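Local atomic coordinates of DegT/DnrJ/EryC1/StrS aminotransferase (Brucella abortus 2308, PDB entry 4QGR), a protein that binds pyridoxal 5'-phosphate and is probably a transaminase of the DegT/DnrJ/EryC1/StrS family. Residues H83-P88 against V102-V107; P88-A93 against V144-L149; V109-D114 against P344-L349; K139-V144 against E163-I168. One frame throughout, in Å; residues are numbered along the deposited sequence.

Interaction 1 (H83-P88 against V102-V107); sequences HAVFVP and VGAEPV
His-83 and Glu-105 open a ladder of four backbone hydrogen bonds between two parallel strands. Glu-105 N donates to His-83 O at 2.9 Å and Val-85 N to Glu-105 O. Val-107 N then reaches Val-85 O at 2.8 Å, and Val-87 N closes the row on Val-107 O. CA-H...O contacts fill the gaps; in the shortest, Pro-106 CA lies 3.2 Å from Val-85 O.

The apolar contacts split between the two faces. On one, Phe-86 and Val-107 lie side by side: ring atom CD2 of Phe-86 rests 3.6 Å from CB of Val-107, while CG2 of Val-107, with CG1 anti to the backbone N (chi1 179°), reaches back to CB of Ala-84 at 3.9 Å. Helix 120-133 packs against Phe-86. On the other face, CG2 of Val-87 meets CB of Pro-106 at 4.0 Å, and Val-99 of helix 94-101 covers Val-85 and Pro-106.

The charged end of Glu-105 leaves the contact for a salt bridge with Arg-135. Just before the second strand, Gly-103 ends helix 94-101 with a Schellman motif. Strand 83-88, that helix and strand 105-109 thus form a classic beta-alpha-beta crossover with neighbouring parallel strands.

Interaction 2 (P88-A93 against V144-L149); sequences PSFTFA and VDLFGL. With PLP (pyridoxal-5'-phosphate), chain E.
Thr-91 sets its hydroxyl, not its methyl, against the apolar Val-144: OG1 lies 3.5 Å from CG2 of the valine. With OG1 anti to the backbone N (chi1 -175°), the oxygen touches both the valine methyls and the cofactor methyl C2A, and a hydrogen bond to Thr-95 OG1 meets its polar need. The two loops follow strands 83-88 and 137-141 of the central sheet, the end where fold type I aminotransferases hold pyridoxal phosphate.

Between the loops themselves the contact is all van der Waals. The ring of Pro-88 offers CG to Val-144 CG2 at 3.7 Å, so that one methyl touches both Pro-88 and Thr-91. The other methyl, CG1, turns to the cofactor and meets its C2A at 3.7 Å. Phe-90, at the centre of an inverse gamma turn, crosses Leu-146 at about a right angle, its CD2 pressed to within 3.4 Å of CD2 of the leucine.

Phe-92 serves the cofactor instead: its CD2 comes 3.4 Å from C4 of the pyridine ring, the cofactor's C4A lies over one face of the Phe-92 ring, offset toward its rim, and His-227 of the second subunit meets that ring edge-to-face. From the other loop, Phe-147 N donates to Gln-173 OE1, while NE2 of that glutamine bonds the cofactor, so the loop backbone acts as a second shell. Beside it, CG of Leu-146 stands 3.8 Å above the centre of the Phe-147 ring.

Interaction 3 (V109-D114 against P344-L349); sequences VDVDPD and PVSESL
OD1 of Asp-110 is gripped twice by Ser-346, whose backbone N donates to it at 2.8 Å and whose OG donates at 2.7 Å. The amide arrives at the syn lone pair, whereas the hydroxyl comes in nearly along the C-O axis; Val-111 N adds a weak third bond. The second oxygen, OD2, uses its own syn lone pair to accept from Val-345 N at 3.0 Å. Both oxygens are thus tied to consecutive amides in the first turn of helix 344-348, where the helix end would probably favour a negative charge.

Ser-346 OG has a second partner: a water donates to it and to Val-109 O, bridging the serine to the end of the strand. OG lies anti to the carbonyl carbon (chi1 -66°), which lets it share OD1 with its own amide.

Next to this polar knot, Val-345 packs its CB 3.4 Å from Val-111 O, and its CG1 meets Val-111 CG2 at 4.0 Å and Pro-113 CA at 3.8 Å. Farther on, Asp-112 OD2 accepts from Asp-114 N in an Asx turn. Overall, a carboxylate from a loop some 230 residues earlier caps the amino-terminal amides of a short helix.

Interaction 4 (K139-V144 against E163-I168); sequences KAIIPV and EGLFII
Ala-140 and Phe-166 meet where the strands are drawn closest, their CA atoms only 4.4 Å apart and Ala-140 CA lying 3.1 Å from Phe-166 O. That same oxygen accepts from Ile-141 N at 2.8 Å. Phe-166 N donates to Lys-139 O almost straight (177°), and Ile-168 N to Ile-141 O at 3.0 Å.

Strand 137-141, helix 153-163 and strand 166-170 make up a beta-alpha-beta unit, and the side chains sort themselves by its faces. On one face Ile-141 crosses Leu-165 at about a right angle beside helix 120-133, their CD1 atoms 3.9 Å apart, while Ile-167 packs on helix 153-163. On the reverse face Ile-142 and Ile-168, both with CG1 anti to the carbonyl carbon (chi1 -46° and -60°), run side by side, Ile-142 CG1 4.2 Å from Ile-168 CB.

Pro-143 leaves a gap in the ladder: lacking an N-H, it faces Ile-168 O with ring carbon CD at 3.2 Å, and backbone pairing resumes between Pro-143 and Asp-170. At the opposite end the contact slackens toward solvent. Lys-139 starts its side chain away from the other strand, its NZ in a long, weak ion pair with Glu-137, and exposed Gly-164 leaves the helix with positive phi.

Overall arrangement
Interactions 1 and 4 are buried parallel pairings in one sheet, joined directly because strands 83-88 and 137-141 are neighbours: Phe-86 exchanges backbone bonds with Ala-140 and Ile-142. Both rely on regular backbone ladders with apolar side chains on either face. Interaction 2 takes over beyond those strands, sharing Pro-88 with interaction 1 and Val-144 with interaction 4; it is equally buried, but its loops meet through side chains alone, beside the cofactor. Interaction 3 lies nearer the surface, ties residues far apart in sequence and depends on a carboxylate. Phe-90 connects it to interaction 2 by packing on Val-111, Ser-346 and Leu-349, while Val-109 pairs with Val-87 of interaction 1.

Interaction 1 (H83-P88 against V102-V107)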
loop_
_atom_site.group_PDB
_atom_site.type_symbol
_atom_site.label_atom_id
_atom_site.label_comp_id
_atom_site.label_asym_id
_atom_site.label_seq_id
_atom_site.Cartn_x
_atom_site.Cartn_y
_atom_site.Cartn_z
ATOM N N HIS A 83 -3.718 -19.695 -14.342
ATOM C CA HIS A 83 -3.639 -20.352 -13.056
ATOM C C HIS A 83 -4.892 -20.162 -12.218
ATOM O O HIS A 83 -5.524 -19.086 -12.254
ATOM C CB HIS A 83 -2.435 -19.854 -12.267
ATOM C CG HIS A 83 -1.140 -20.082 -12.960
ATOM N ND1 HIS A 83 -0.042 -19.281 -12.766
ATOM C CD2 HIS A 83 -0.784 -20.989 -13.909
ATOM C CE1 HIS A 83 0.957 -19.709 -13.522
ATOM N NE2 HIS A 83 0.526 -20.744 -14.228
ATOM N N ALA A 84 -5.248 -21.228 -11.493
ATOM C CA ALA A 84 -6.399 -21.224 -10.599
ATOM C C ALA A 84 -5.967 -21.161 -9.129
ATOM O O ALA A 84 -5.025 -21.860 -8.708
ATOM C CB ALA A 84 -7.243 -22.447 -10.819
ATOM N N VAL A 85 -6.656 -20.338 -8.360
ATOM C CA VAL A 85 -6.424 -20.239 -6.887
ATOM C C VAL A 85 -7.772 -20.411 -6.184
ATOM O O VAL A 85 -8.779 -19.722 -6.508
ATOM C CB VAL A 85 -5.773 -18.906 -6.478
ATOM C CG1 VAL A 85 -5.602 -18.816 -4.969
ATOM C CG2 VAL A 85 -4.458 -18.645 -7.202
ATOM N N PHE A 86 -7.833 -21.354 -5.246
ATOM C CA PHE A 86 -9.092 -21.767 -4.588
ATOM C C PHE A 86 -9.281 -20.983 -3.310
ATOM O O PHE A 86 -8.373 -20.971 -2.470
ATOM C CB PHE A 86 -9.064 -23.306 -4.340
ATOM C CG PHE A 86 -8.905 -24.058 -5.615
ATOM C CD1 PHE A 86 -7.626 -24.232 -6.171
ATOM C CD2 PHE A 86 -10.010 -24.393 -6.372
ATOM C CE1 PHE A 86 -7.453 -24.823 -7.371
ATOM C CE2 PHE A 86 -9.850 -25.022 -7.588
ATOM C CZ PHE A 86 -8.584 -25.226 -8.109
ATOM N N VAL A 87 -10.414 -20.280 -3.218
ATOM C CA VAL A 87 -10.700 -19.314 -2.134
ATOM C C VAL A 87 -12.148 -19.440 -1.682
ATOM O O VAL A 87 -13.028 -19.907 -2.452
ATOM C CB VAL A 87 -10.388 -17.848 -2.579
ATOM C CG1 VAL A 87 -8.980 -17.779 -3.137
ATOM C CG2 VAL A 87 -11.351 -17.353 -3.651
ATOM N N PRO A 88 -12.427 -19.033 -0.423
ATOM C CA PRO A 88 -13.840 -18.924 -0.073
ATOM C C PRO A 88 -14.503 -17.731 -0.743
ATOM O O PRO A 88 -13.839 -16.785 -1.150
ATOM C CB PRO A 88 -13.812 -18.714 1.451
ATOM C CG PRO A 88 -12.393 -18.834 1.871
ATOM C CD PRO A 88 -11.554 -18.577 0.674
ATOM N N VAL A 102 -3.345 -10.364 -9.980
ATOM C CA VAL A 102 -2.139 -10.971 -10.609
ATOM C C VAL A 102 -2.401 -11.693 -11.933
ATOM O O VAL A 102 -1.468 -12.223 -12.550
ATOM C CB VAL A 102 -1.332 -11.872 -9.661
ATOM C CG1 VAL A 102 -0.869 -11.074 -8.448
ATOM C CG2 VAL A 102 -2.083 -13.150 -9.249
ATOM N N GLY A 103 -3.659 -11.751 -12.350
ATOM C CA GLY A 103 -4.029 -12.286 -13.643
ATOM C C GLY A 103 -4.486 -13.738 -13.607
ATOM O O GLY A 103 -4.837 -14.281 -14.660
ATOM N N ALA A 104 -4.498 -14.352 -12.425
ATOM C CA ALA A 104 -5.008 -15.705 -12.194
ATOM C C ALA A 104 -6.513 -15.620 -12.005
ATOM O O ALA A 104 -7.085 -14.526 -12.063
ATOM C CB ALA A 104 -4.322 -16.354 -10.990
ATOM N N GLU A 105 -7.173 -16.764 -11.830
ATOM C CA GLU A 105 -8.616 -16.785 -11.587
ATOM C C GLU A 105 -8.893 -17.397 -10.243
ATOM O O GLU A 105 -8.364 -18.439 -9.922
ATOM C CB GLU A 105 -9.398 -17.598 -12.616
ATOM C CG GLU A 105 -9.324 -17.086 -14.026
ATOM C CD GLU A 105 -10.386 -17.698 -14.914
ATOM O OE1 GLU A 105 -11.330 -18.368 -14.429
ATOM O OE2 GLU A 105 -10.264 -17.550 -16.127
ATOM N N PRO A 106 -9.691 -16.730 -9.434
ATOM C CA PRO A 106 -10.202 -17.405 -8.257
ATOM C C PRO A 106 -11.229 -18.454 -8.630
ATOM O O PRO A 106 -11.930 -18.344 -9.665
ATOM C CB PRO A 106 -10.840 -16.276 -7.442
ATOM C CG PRO A 106 -11.270 -15.278 -8.480
ATOM C CD PRO A 106 -10.232 -15.370 -9.588
ATOM N N VAL A 107 -11.244 -19.535 -7.863
ATOM C CA VAL A 107 -12.298 -20.540 -7.968
ATOM C C VAL A 107 -12.926 -20.607 -6.592
ATOM O O VAL A 107 -12.228 -20.884 -5.598
ATOM C CB VAL A 107 -11.765 -21.934 -8.390
ATOM C CG1 VAL A 107 -12.921 -22.915 -8.444
ATOM C CG2 VAL A 107 -10.974 -21.850 -9.685
#

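Interaction 2 (P88-A93 against V144-L149)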
loop_
_atom_site.group_PDB
_atom_site.type_symbol
_atom_site.label_atom_id
_atom_site.label_comp_id
_atom_site.label_asym_id
_atom_site.label_seq_id
_atom_site.Cartn_x
_atom_site.Cartn_y
_atom_site.Cartn_z
ATOM N N PRO A 88 -12.427 -19.033 -0.423
ATOM C CA PRO A 88 -13.840 -18.924 -0.073
ATOM C C PRO A 88 -14.503 -17.731 -0.743
ATOM O O PRO A 88 -13.839 -16.785 -1.150
ATOM C CB PRO A 88 -13.812 -18.714 1.451
ATOM C CG PRO A 88 -12.393 -18.834 1.871
ATOM C CD PRO A 88 -11.554 -18.577 0.674
ATOM N N SER A 89 -15.816 -17.836 -0.933
ATOM C CA SER A 89 -16.645 -16.693 -1.307
ATOM C C SER A 89 -17.116 -15.931 -0.051
ATOM O O SER A 89 -17.347 -14.714 -0.114
ATOM C CB SER A 89 -17.843 -17.208 -2.110
ATOM O OG SER A 89 -18.787 -16.184 -2.343
ATOM N N PHE A 90 -17.300 -16.634 1.070
ATOM C CA PHE A 90 -17.697 -15.994 2.317
ATOM C C PHE A 90 -16.472 -15.472 3.056
ATOM O O PHE A 90 -15.952 -16.142 3.937
ATOM C CB PHE A 90 -18.495 -16.983 3.184
ATOM C CG PHE A 90 -19.369 -16.323 4.195
ATOM C CD1 PHE A 90 -20.515 -15.683 3.792
ATOM C CD2 PHE A 90 -19.021 -16.329 5.555
ATOM C CE1 PHE A 90 -21.330 -15.047 4.698
ATOM C CE2 PHE A 90 -19.826 -15.696 6.485
ATOM C CZ PHE A 90 -20.978 -15.049 6.056
ATOM N N THR A 91 -15.978 -14.313 2.618
ATOM C CA THR A 91 -14.800 -13.679 3.160
ATOM C C THR A 91 -14.758 -12.234 2.635
ATOM O O THR A 91 -15.579 -11.834 1.778
ATOM C CB THR A 91 -13.518 -14.448 2.756
ATOM O OG1 THR A 91 -12.384 -13.870 3.386
ATOM C CG2 THR A 91 -13.328 -14.490 1.210
ATOM N N PHE A 92 -13.792 -11.465 3.133
ATOM C CA PHE A 92 -13.525 -10.122 2.637
ATOM C C PHE A 92 -12.982 -10.153 1.223
ATOM O O PHE A 92 -12.261 -11.086 0.844
ATOM C CB PHE A 92 -12.513 -9.445 3.557
ATOM C CG PHE A 92 -12.259 -8.004 3.230
ATOM C CD1 PHE A 92 -13.222 -7.031 3.505
ATOM C CD2 PHE A 92 -11.060 -7.616 2.697
ATOM C CE1 PHE A 92 -12.986 -5.695 3.186
ATOM C CE2 PHE A 92 -10.808 -6.291 2.383
ATOM C CZ PHE A 92 -11.762 -5.323 2.656
ATOM N N ALA A 93 -13.309 -9.131 0.422
ATOM C CA ALA A 93 -12.977 -9.137 -1.007
ATOM C C ALA A 93 -11.502 -9.422 -1.333
ATOM O O ALA A 93 -11.198 -10.008 -2.351
ATOM C CB ALA A 93 -13.362 -7.796 -1.620
ATOM N N VAL A 144 -9.212 -19.058 4.708
ATOM C CA VAL A 144 -9.352 -17.909 5.615
ATOM C C VAL A 144 -9.680 -18.393 7.002
ATOM O O VAL A 144 -10.493 -19.306 7.171
ATOM C CB VAL A 144 -10.461 -16.955 5.123
ATOM C CG1 VAL A 144 -10.624 -15.792 6.067
ATOM C CG2 VAL A 144 -10.143 -16.476 3.702
ATOM N N ASP A 145 -9.044 -17.791 7.997
ATOM C CA ASP A 145 -9.400 -18.074 9.358
ATOM C C ASP A 145 -10.514 -17.112 9.737
ATOM O O ASP A 145 -10.263 -16.091 10.334
ATOM C CB ASP A 145 -8.216 -17.861 10.277
ATOM C CG ASP A 145 -7.025 -18.711 9.911
ATOM O OD1 ASP A 145 -7.216 -19.862 9.436
ATOM O OD2 ASP A 145 -5.874 -18.229 10.110
ATOM N N LEU A 146 -11.758 -17.397 9.344
ATOM C CA LEU A 146 -12.787 -16.361 9.398
ATOM C C LEU A 146 -13.166 -16.056 10.832
ATOM O O LEU A 146 -13.359 -16.945 11.615
ATOM C CB LEU A 146 -14.033 -16.728 8.570
ATOM C CG LEU A 146 -14.925 -15.548 8.180
ATOM C CD1 LEU A 146 -14.190 -14.577 7.258
ATOM C CD2 LEU A 146 -16.213 -15.977 7.496
ATOM N N PHE A 147 -13.289 -14.785 11.157
ATOM C CA PHE A 147 -13.706 -14.294 12.502
ATOM C C PHE A 147 -12.742 -14.651 13.612
ATOM O O PHE A 147 -13.053 -14.470 14.788
ATOM C CB PHE A 147 -15.149 -14.731 12.890
ATOM C CG PHE A 147 -16.209 -14.363 11.856
ATOM C CD1 PHE A 147 -16.158 -13.167 11.143
ATOM C CD2 PHE A 147 -17.233 -15.230 11.590
ATOM C CE1 PHE A 147 -17.145 -12.841 10.212
ATOM C CE2 PHE A 147 -18.244 -14.890 10.648
ATOM C CZ PHE A 147 -18.198 -13.686 9.966
ATOM N N GLY A 148 -11.578 -15.153 13.221
ATOM C CA GLY A 148 -10.529 -15.532 14.209
ATOM C C GLY A 148 -10.325 -16.984 14.443
ATOM O O GLY A 148 -9.386 -17.377 15.174
ATOM N N LEU A 149 -11.151 -17.824 13.798
ATOM C CA LEU A 149 -11.155 -19.258 14.024
ATOM C C LEU A 149 -10.322 -19.960 12.953
ATOM O O LEU A 149 -10.585 -19.763 11.764
ATOM C CB LEU A 149 -12.585 -19.771 13.940
ATOM C CG LEU A 149 -12.833 -21.286 14.173
ATOM C CD1 LEU A 149 -12.431 -21.630 15.579
ATOM C CD2 LEU A 149 -14.300 -21.620 13.882
HETATM N N1 PLP E . -8.432 -10.851 4.419
HETATM C C2 PLP E . -9.448 -10.843 5.301
HETATM C C2A PLP E . -10.123 -12.118 5.747
HETATM C C3 PLP E . -9.839 -9.542 5.910
HETATM O O3 PLP E . -10.805 -9.533 6.821
HETATM C C4 PLP E . -9.191 -8.303 5.402
HETATM C C4A PLP E . -9.371 -6.921 5.898
HETATM O O4A PLP E . -9.517 -6.665 7.076
HETATM C C5 PLP E . -8.109 -8.468 4.422
HETATM C C6 PLP E . -7.789 -9.755 3.983
HETATM C C5A PLP E . -7.377 -7.263 3.872
HETATM O O4P PLP E . -6.590 -6.602 4.873
HETATM P P PLP E . -6.352 -5.013 4.803
HETATM O O1P PLP E . -5.212 -4.694 5.767
HETATM O O2P PLP E . -6.102 -4.640 3.365
HETATM O O3P PLP E . -7.692 -4.482 5.340
#

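Interaction 3 (V109-D114 against P344-L349)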
loop_
_atom_site.group_PDB
_atom_site.type_symbol
_atom_site.label_atom_id
_atom_site.label_comp_id
_atom_site.label_asym_id
_atom_site.label_seq_id
_atom_site.Cartn_x
_atom_site.Cartn_y
_atom_site.Cartn_z
ATOM N N VAL A 109 -15.103 -21.672 -3.295
ATOM C CA VAL A 109 -15.466 -22.856 -2.556
ATOM C C VAL A 109 -16.396 -22.435 -1.431
ATOM O O VAL A 109 -16.227 -21.367 -0.855
ATOM C CB VAL A 109 -14.200 -23.538 -1.998
ATOM C CG1 VAL A 109 -14.588 -24.848 -1.280
ATOM C CG2 VAL A 109 -13.233 -23.770 -3.130
ATOM N N ASP A 110 -17.368 -23.253 -1.079
ATOM C CA ASP A 110 -18.315 -22.898 -0.028
ATOM C C ASP A 110 -17.624 -23.033 1.321
ATOM O O ASP A 110 -16.494 -23.560 1.430
ATOM C CB ASP A 110 -19.537 -23.826 -0.037
ATOM C CG ASP A 110 -20.819 -23.146 0.420
ATOM O OD1 ASP A 110 -20.798 -21.977 0.843
ATOM O OD2 ASP A 110 -21.875 -23.817 0.289
ATOM N N VAL A 111 -18.326 -22.563 2.355
ATOM C CA VAL A 111 -17.870 -22.718 3.715
ATOM C C VAL A 111 -18.770 -23.663 4.477
ATOM O O VAL A 111 -19.943 -23.902 4.137
ATOM C CB VAL A 111 -17.762 -21.361 4.462
ATOM C CG1 VAL A 111 -16.743 -20.496 3.779
ATOM C CG2 VAL A 111 -19.106 -20.607 4.437
ATOM N N ASP A 112 -18.188 -24.221 5.521
ATOM C CA ASP A 112 -18.883 -25.057 6.481
ATOM C C ASP A 112 -19.941 -24.220 7.210
ATOM O O ASP A 112 -19.672 -23.072 7.552
ATOM C CB ASP A 112 -17.872 -25.576 7.506
ATOM C CG ASP A 112 -18.493 -26.474 8.531
ATOM O OD1 ASP A 112 -18.624 -27.685 8.192
ATOM O OD2 ASP A 112 -18.845 -26.037 9.661
ATOM N N PRO A 113 -21.136 -24.797 7.457
ATOM C CA PRO A 113 -22.238 -24.022 8.062
ATOM C C PRO A 113 -22.078 -23.655 9.547
ATOM O O PRO A 113 -22.862 -22.819 10.058
ATOM C CB PRO A 113 -23.469 -24.920 7.870
ATOM C CG PRO A 113 -22.904 -26.300 7.809
ATOM C CD PRO A 113 -21.580 -26.152 7.062
ATOM N N ASP A 114 -21.092 -24.247 10.217
ATOM C CA ASP A 114 -20.806 -23.965 11.618
ATOM C C ASP A 114 -19.518 -23.164 11.852
ATOM O O ASP A 114 -19.516 -22.185 12.623
ATOM C CB ASP A 114 -20.740 -25.265 12.419
ATOM C CG ASP A 114 -22.040 -26.084 12.347
ATOM O OD1 ASP A 114 -23.145 -25.529 12.254
ATOM O OD2 ASP A 114 -21.924 -27.309 12.282
ATOM N N PRO A 344 -24.367 -23.023 -1.478
ATOM C CA PRO A 344 -25.624 -22.728 -0.780
ATOM C C PRO A 344 -25.427 -22.108 0.596
ATOM O O PRO A 344 -26.249 -21.260 1.002
ATOM C CB PRO A 344 -26.334 -24.103 -0.685
ATOM C CG PRO A 344 -25.246 -25.095 -0.820
ATOM C CD PRO A 344 -24.255 -24.458 -1.793
ATOM N N VAL A 345 -24.371 -22.509 1.301
ATOM C CA VAL A 345 -24.133 -21.976 2.661
ATOM C C VAL A 345 -23.773 -20.498 2.538
ATOM O O VAL A 345 -24.365 -19.629 3.194
ATOM C CB VAL A 345 -23.048 -22.766 3.425
ATOM C CG1 VAL A 345 -22.798 -22.173 4.789
ATOM C CG2 VAL A 345 -23.424 -24.240 3.565
ATOM N N SER A 346 -22.801 -20.191 1.687
ATOM C CA SER A 346 -22.417 -18.804 1.457
ATOM C C SER A 346 -23.618 -17.937 1.023
ATOM O O SER A 346 -23.718 -16.749 1.390
ATOM C CB SER A 346 -21.341 -18.750 0.384
ATOM O OG SER A 346 -20.130 -19.378 0.835
ATOM N N GLU A 347 -24.538 -18.509 0.257
ATOM C CA GLU A 347 -25.660 -17.715 -0.216
ATOM C C GLU A 347 -26.747 -17.468 0.846
ATOM O O GLU A 347 -27.448 -16.441 0.800
ATOM C CB GLU A 347 -26.266 -18.386 -1.471
ATOM C CG GLU A 347 -25.358 -18.229 -2.667
ATOM C CD GLU A 347 -25.924 -18.808 -3.945
ATOM O OE1 GLU A 347 -27.114 -19.237 -3.929
ATOM O OE2 GLU A 347 -25.207 -18.822 -4.971
ATOM N N SER A 348 -26.937 -18.422 1.741
ATOM C CA SER A 348 -27.982 -18.315 2.755
ATOM C C SER A 348 -27.547 -17.647 4.072
ATOM O O SER A 348 -28.375 -17.038 4.762
ATOM C CB SER A 348 -28.574 -19.678 3.058
ATOM O OG SER A 348 -27.581 -20.532 3.539
ATOM N N LEU A 349 -26.267 -17.735 4.430
ATOM C CA LEU A 349 -25.813 -17.076 5.661
ATOM C C LEU A 349 -26.139 -15.603 5.803
ATOM O O LEU A 349 -26.437 -15.179 6.931
ATOM C CB LEU A 349 -24.297 -17.247 5.859
ATOM C CG LEU A 349 -23.896 -18.569 6.442
ATOM C CD1 LEU A 349 -22.384 -18.692 6.417
ATOM C CD2 LEU A 349 -24.426 -18.693 7.885
HETATM O O HOH W 1 -17.404 -19.476 0.651
#

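Interaction 4 (K139-V144 against E163-I168)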
loop_
_atom_site.group_PDB
_atom_site.type_symbol
_atom_site.label_atom_id
_atom_site.label_comp_id
_atom_site.label_asym_id
_atom_site.label_seq_id
_atom_site.Cartn_x
_atom_site.Cartn_y
_atom_site.Cartn_z
ATOM N N LYS A 139 -2.935 -23.886 -8.800
ATOM C CA LYS A 139 -1.656 -23.470 -8.208
ATOM C C LYS A 139 -1.669 -23.239 -6.706
ATOM O O LYS A 139 -0.664 -23.495 -6.050
ATOM C CB LYS A 139 -1.143 -22.203 -8.872
ATOM C CG LYS A 139 -0.598 -22.424 -10.257
ATOM C CD LYS A 139 0.745 -23.126 -10.237
ATOM C CE LYS A 139 1.319 -23.040 -11.639
ATOM N NZ LYS A 139 2.752 -23.440 -11.701
ATOM N N ALA A 140 -2.755 -22.723 -6.178
ATOM C CA ALA A 140 -2.788 -22.325 -4.772
ATOM C C ALA A 140 -4.154 -22.405 -4.136
ATOM O O ALA A 140 -5.182 -22.434 -4.810
ATOM C CB ALA A 140 -2.242 -20.907 -4.627
ATOM N N ILE A 141 -4.144 -22.410 -2.807
ATOM C CA ILE A 141 -5.355 -22.365 -1.961
ATOM C C ILE A 141 -5.145 -21.270 -0.953
ATOM O O ILE A 141 -4.042 -21.157 -0.376
ATOM C CB ILE A 141 -5.594 -23.687 -1.187
ATOM C CG1 ILE A 141 -5.449 -24.856 -2.147
ATOM C CG2 ILE A 141 -6.952 -23.640 -0.479
ATOM C CD1 ILE A 141 -5.226 -26.206 -1.507
ATOM N N ILE A 142 -6.173 -20.436 -0.754
ATOM C CA ILE A 142 -6.146 -19.402 0.283
ATOM C C ILE A 142 -7.299 -19.623 1.257
ATOM O O ILE A 142 -8.343 -18.967 1.167
ATOM C CB ILE A 142 -6.150 -17.941 -0.235
ATOM C CG1 ILE A 142 -5.147 -17.749 -1.361
ATOM C CG2 ILE A 142 -5.891 -16.958 0.918
ATOM C CD1 ILE A 142 -5.071 -16.339 -1.953
ATOM N N PRO A 143 -7.077 -20.530 2.218
ATOM C CA PRO A 143 -8.049 -20.637 3.280
ATOM C C PRO A 143 -8.049 -19.369 4.130
ATOM O O PRO A 143 -6.998 -18.709 4.273
ATOM C CB PRO A 143 -7.567 -21.843 4.098
ATOM C CG PRO A 143 -6.494 -22.479 3.298
ATOM C CD PRO A 143 -5.898 -21.347 2.488
ATOM N N VAL A 144 -9.212 -19.058 4.708
ATOM C CA VAL A 144 -9.352 -17.909 5.615
ATOM C C VAL A 144 -9.680 -18.393 7.002
ATOM O O VAL A 144 -10.493 -19.306 7.171
ATOM C CB VAL A 144 -10.461 -16.955 5.123
ATOM C CG1 VAL A 144 -10.624 -15.792 6.067
ATOM C CG2 VAL A 144 -10.143 -16.476 3.702
ATOM N N GLU A 163 -1.684 -32.536 -4.876
ATOM C CA GLU A 163 -1.807 -31.660 -5.996
ATOM C C GLU A 163 -0.596 -30.702 -6.184
ATOM O O GLU A 163 -0.578 -29.999 -7.174
ATOM C CB GLU A 163 -3.131 -30.888 -5.823
ATOM C CG GLU A 163 -4.401 -31.744 -5.658
ATOM C CD GLU A 163 -4.721 -32.628 -6.883
ATOM O OE1 GLU A 163 -4.174 -32.353 -7.971
ATOM O OE2 GLU A 163 -5.498 -33.608 -6.772
ATOM N N GLY A 164 0.375 -30.696 -5.246
ATOM C CA GLY A 164 1.545 -29.804 -5.214
ATOM C C GLY A 164 1.246 -28.318 -4.894
ATOM O O GLY A 164 2.087 -27.444 -5.107
ATOM N N LEU A 165 0.092 -28.033 -4.315
ATOM C CA LEU A 165 -0.415 -26.650 -4.309
ATOM C C LEU A 165 0.201 -25.838 -3.172
ATOM O O LEU A 165 0.487 -26.358 -2.096
ATOM C CB LEU A 165 -1.936 -26.630 -4.173
ATOM C CG LEU A 165 -2.702 -27.455 -5.228
ATOM C CD1 LEU A 165 -4.218 -27.438 -5.048
ATOM C CD2 LEU A 165 -2.319 -26.980 -6.627
ATOM N N PHE A 166 0.291 -24.538 -3.406
ATOM C CA PHE A 166 0.786 -23.562 -2.450
ATOM C C PHE A 166 -0.352 -23.080 -1.558
ATOM O O PHE A 166 -1.430 -22.736 -2.057
ATOM C CB PHE A 166 1.343 -22.395 -3.273
ATOM C CG PHE A 166 2.118 -21.372 -2.501
ATOM C CD1 PHE A 166 3.352 -21.670 -1.910
ATOM C CD2 PHE A 166 1.696 -20.051 -2.491
ATOM C CE1 PHE A 166 4.057 -20.680 -1.246
ATOM C CE2 PHE A 166 2.414 -19.065 -1.861
ATOM C CZ PHE A 166 3.605 -19.378 -1.239
ATOM N N ILE A 167 -0.126 -23.046 -0.254
ATOM C CA ILE A 167 -1.154 -22.611 0.675
ATOM C C ILE A 167 -0.752 -21.336 1.340
ATOM O O ILE A 167 0.297 -21.257 1.992
ATOM C CB ILE A 167 -1.450 -23.656 1.781
ATOM C CG1 ILE A 167 -1.974 -24.946 1.146
ATOM C CG2 ILE A 167 -2.449 -23.125 2.766
ATOM C CD1 ILE A 167 -2.045 -26.077 2.115
ATOM N N ILE A 168 -1.619 -20.332 1.180
ATOM C CA ILE A 168 -1.464 -19.046 1.844
ATOM C C ILE A 168 -2.559 -18.963 2.911
ATOM O O ILE A 168 -3.769 -18.982 2.583
ATOM C CB ILE A 168 -1.642 -17.862 0.891
ATOM C CG1 ILE A 168 -0.626 -17.897 -0.247
ATOM C CG2 ILE A 168 -1.572 -16.562 1.703
ATOM C CD1 ILE A 168 -0.980 -16.986 -1.418
#